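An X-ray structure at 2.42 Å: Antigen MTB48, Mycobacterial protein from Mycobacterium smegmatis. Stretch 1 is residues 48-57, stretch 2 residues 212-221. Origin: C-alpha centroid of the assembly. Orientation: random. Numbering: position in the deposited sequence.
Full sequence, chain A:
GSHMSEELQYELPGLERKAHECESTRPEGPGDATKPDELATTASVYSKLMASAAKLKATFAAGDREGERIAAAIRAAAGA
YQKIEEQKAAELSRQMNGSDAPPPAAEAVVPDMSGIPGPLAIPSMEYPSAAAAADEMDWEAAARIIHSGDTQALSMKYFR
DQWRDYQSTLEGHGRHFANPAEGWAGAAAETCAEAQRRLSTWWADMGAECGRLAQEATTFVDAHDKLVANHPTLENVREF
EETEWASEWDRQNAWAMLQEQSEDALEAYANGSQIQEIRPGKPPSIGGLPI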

# COMPACT_ATOMS: atom_id res chain seq x y z
N LYS A 48 -4.96 0.68 -14.53
CA LYS A 48 -4.41 1.73 -13.66
C LYS A 48 -4.54 1.33 -12.20
O LYS A 48 -3.57 1.37 -11.45
CB LYS A 48 -5.10 3.07 -13.91
CG LYS A 48 -4.76 3.66 -15.27
CD LYS A 48 -5.28 5.07 -15.47
CE LYS A 48 -4.88 5.59 -16.85
NZ LYS A 48 -5.28 7.00 -17.07
N LEU A 49 -5.75 0.95 -11.80
CA LEU A 49 -5.97 0.55 -10.42
C LEU A 49 -5.10 -0.64 -10.04
O LEU A 49 -4.59 -0.70 -8.93
CB LEU A 49 -7.43 0.21 -10.17
CG LEU A 49 -8.36 1.42 -10.21
CD1 LEU A 49 -9.83 0.97 -10.24
CD2 LEU A 49 -8.10 2.32 -9.02
N MSE A 50 -4.94 -1.59 -10.96
CA MSE A 50 -4.11 -2.75 -10.67
C MSE A 50 -2.65 -2.31 -10.49
O MSE A 50 -1.92 -2.85 -9.66
CB MSE A 50 -4.23 -3.80 -11.78
CG MSE A 50 -5.59 -4.46 -11.91
SE MSE A 50 -6.36 -5.12 -10.23
CE MSE A 50 -7.51 -3.57 -9.89
N ALA A 51 -2.24 -1.33 -11.28
CA ALA A 51 -0.85 -0.88 -11.25
C ALA A 51 -0.57 -0.19 -9.91
O ALA A 51 0.46 -0.42 -9.29
CB ALA A 51 -0.56 0.05 -12.41
N SER A 52 -1.51 0.63 -9.47
CA SER A 52 -1.42 1.25 -8.16
C SER A 52 -1.37 0.21 -7.06
O SER A 52 -0.54 0.30 -6.16
CB SER A 52 -2.59 2.21 -7.95
OG SER A 52 -2.45 3.36 -8.78
N ALA A 53 -2.24 -0.80 -7.13
CA ALA A 53 -2.28 -1.84 -6.12
C ALA A 53 -0.93 -2.56 -6.05
O ALA A 53 -0.42 -2.82 -4.96
CB ALA A 53 -3.40 -2.85 -6.41
N ALA A 54 -0.37 -2.88 -7.21
CA ALA A 54 0.91 -3.55 -7.28
C ALA A 54 2.03 -2.67 -6.70
O ALA A 54 2.91 -3.16 -6.00
CB ALA A 54 1.23 -3.93 -8.72
N LYS A 55 1.98 -1.37 -6.98
CA LYS A 55 2.99 -0.44 -6.49
C LYS A 55 2.90 -0.37 -4.97
O LYS A 55 3.92 -0.32 -4.28
CB LYS A 55 2.81 0.95 -7.11
CG LYS A 55 3.73 2.04 -6.52
CD LYS A 55 5.16 1.94 -7.03
CE LYS A 55 5.75 3.32 -7.33
NZ LYS A 55 5.13 3.98 -8.53
N LEU A 56 1.68 -0.38 -4.45
CA LEU A 56 1.48 -0.32 -3.01
C LEU A 56 1.99 -1.59 -2.36
O LEU A 56 2.70 -1.54 -1.36
CB LEU A 56 0.02 -0.09 -2.67
CG LEU A 56 -0.47 1.35 -2.82
CD1 LEU A 56 -1.96 1.42 -2.59
CD2 LEU A 56 0.22 2.21 -1.81
N LYS A 57 1.65 -2.74 -2.93
CA LYS A 57 2.07 -4.00 -2.34
C LYS A 57 3.59 -4.10 -2.30
O LYS A 57 4.15 -4.54 -1.31
CB LYS A 57 1.48 -5.19 -3.09
CG LYS A 57 -0.01 -5.33 -2.82
CD LYS A 57 -0.61 -6.58 -3.47
CE LYS A 57 -2.12 -6.62 -3.30
NZ LYS A 57 -2.74 -7.68 -4.17
N ARG A 212 -7.00 6.01 -0.34
CA ARG A 212 -7.03 6.68 -1.63
C ARG A 212 -7.28 5.70 -2.78
O ARG A 212 -7.97 6.03 -3.74
CB ARG A 212 -5.73 7.47 -1.86
CG ARG A 212 -5.55 8.64 -0.88
CD ARG A 212 -4.31 9.51 -1.19
NE ARG A 212 -4.36 10.03 -2.56
CZ ARG A 212 -3.37 9.94 -3.44
NH1 ARG A 212 -2.21 9.38 -3.11
NH2 ARG A 212 -3.54 10.44 -4.67
N LEU A 213 -6.71 4.50 -2.69
CA LEU A 213 -6.92 3.53 -3.76
C LEU A 213 -8.39 3.10 -3.76
O LEU A 213 -9.03 3.02 -4.81
CB LEU A 213 -5.98 2.33 -3.61
CG LEU A 213 -6.20 1.19 -4.60
CD1 LEU A 213 -6.20 1.72 -6.02
CD2 LEU A 213 -5.15 0.09 -4.43
N ALA A 214 -8.94 2.88 -2.58
CA ALA A 214 -10.34 2.53 -2.45
C ALA A 214 -11.23 3.64 -3.03
O ALA A 214 -12.22 3.35 -3.69
CB ALA A 214 -10.69 2.25 -0.99
N GLN A 215 -10.89 4.90 -2.79
CA GLN A 215 -11.69 5.98 -3.34
C GLN A 215 -11.63 5.96 -4.86
O GLN A 215 -12.65 6.14 -5.53
CB GLN A 215 -11.24 7.35 -2.81
CG GLN A 215 -11.60 7.60 -1.34
CD GLN A 215 -11.04 8.93 -0.79
OE1 GLN A 215 -9.90 9.32 -1.09
NE2 GLN A 215 -11.84 9.61 0.03
N GLU A 216 -10.44 5.72 -5.40
CA GLU A 216 -10.28 5.63 -6.85
C GLU A 216 -11.13 4.47 -7.39
O GLU A 216 -11.82 4.63 -8.40
CB GLU A 216 -8.81 5.46 -7.22
CG GLU A 216 -7.91 6.65 -6.83
CD GLU A 216 -8.48 7.99 -7.27
OE1 GLU A 216 -8.19 8.42 -8.40
OE2 GLU A 216 -9.24 8.62 -6.49
N ALA A 217 -11.09 3.33 -6.72
CA ALA A 217 -11.88 2.17 -7.13
C ALA A 217 -13.38 2.48 -7.02
O ALA A 217 -14.16 2.11 -7.89
CB ALA A 217 -11.52 0.94 -6.30
N THR A 218 -13.76 3.16 -5.94
CA THR A 218 -15.14 3.59 -5.75
C THR A 218 -15.58 4.47 -6.91
O THR A 218 -16.67 4.32 -7.45
CB THR A 218 -15.31 4.36 -4.44
OG1 THR A 218 -15.18 3.46 -3.34
CG2 THR A 218 -16.67 5.04 -4.39
N THR A 219 -14.72 5.39 -7.29
CA THR A 219 -15.00 6.28 -8.40
C THR A 219 -15.27 5.47 -9.67
O THR A 219 -16.20 5.76 -10.41
CB THR A 219 -13.84 7.25 -8.60
OG1 THR A 219 -13.88 8.19 -7.53
CG2 THR A 219 -13.95 7.99 -9.92
N PHE A 220 -14.48 4.42 -9.87
CA PHE A 220 -14.63 3.54 -11.02
C PHE A 220 -15.94 2.73 -10.96
O PHE A 220 -16.73 2.78 -11.90
CB PHE A 220 -13.41 2.62 -11.09
CG PHE A 220 -13.49 1.57 -12.15
CD1 PHE A 220 -13.96 1.87 -13.41
CD2 PHE A 220 -13.04 0.29 -11.90
CE1 PHE A 220 -14.01 0.91 -14.39
CE2 PHE A 220 -13.08 -0.67 -12.88
CZ PHE A 220 -13.57 -0.36 -14.13
N VAL A 221 -16.19 2.01 -9.87
CA VAL A 221 -17.38 1.19 -9.83
C VAL A 221 -18.65 2.03 -9.84
O VAL A 221 -19.65 1.64 -10.44
CB VAL A 221 -17.38 0.24 -8.62
CG1 VAL A 221 -16.27 -0.76 -8.76
CG2 VAL A 221 -17.25 1.00 -7.33

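Both stretches are helical throughout, and each is an internal segment of a longer helix. Their i to i+4 backbone hydrogen bonds are regular, for example Ala53 N to Leu49 O at 3.0 Å and Ala217 N to Leu213 O at 2.8 Å. The two helices run nearly antiparallel, with 167° between their N-to-C directions. Their axes come no closer than 10.6 Å. This spacing leaves room for leucine side chains between the backbones. The nearest CA atoms across the contact are Leu49 CA and Ala217 CA, 7.0 Å apart. The segments are at least 157 residues apart in sequence wherever they touch, so this is a tertiary contact within one chain.

No hydrogen bond crosses between the stretches. The contact is made by packing and buries 288 Å² in total. Two leucines, one from each helix, account for most of it.

Leu49 is a knob in a hole formed by Leu213, Glu216, Ala217 and Phe220. These four lie at i, i+3, i+4 and i+7, along one side of their helix. The side chain of Leu49 has chi1 m and chi2 t. CD2 faces Leu213 and Glu216, CD1 faces Phe220, and both methyls come near Ala217. Leu49 CD2 lies 3.6 Å from Leu213 CD1 and 3.7 Å from Glu216 CB. Leu49 CD1 lies 3.7 Å from Phe220 CD2, approaching the ring obliquely. The same methyl, Leu49 CD1, is 4.3 Å from Ala217 CB. The small side chain of Ala217 points sideways, and Leu49 CD2 comes within 3.9 Å of the backbone atom Ala217 N.

Leu213 is the reciprocal knob. It sits among Leu49, Ser52, Ala53 and Leu56, which repeat the same i, i+3, i+4, i+7 pattern. Its rotamer is chi1 t, chi2 p. Leu213 CD1, already against Leu49, is also 4.1 Å from Ser52 CB. Leu213 CD2 packs 3.8 Å from Ala53 CA and 4.0 Å from Ala53 CB. Leu213 CD2 also meets Leu56 CD1 at 3.9 Å.

The polar residues at the contact contribute carbon atoms. The CA-to-CB bond of Glu216 points toward the other helix, but the end of the side chain leads away. Its OE1 is hydrogen-bonded elsewhere in the structure, as is Ser52 OG. Thr218 and Thr219 make no contact with the first stretch. Their hydroxyls bond back to their own helix, Thr218 OG1 to Ala214 O at 3.0 Å and Thr219 OG1 to Gln215 O at 3.1 Å.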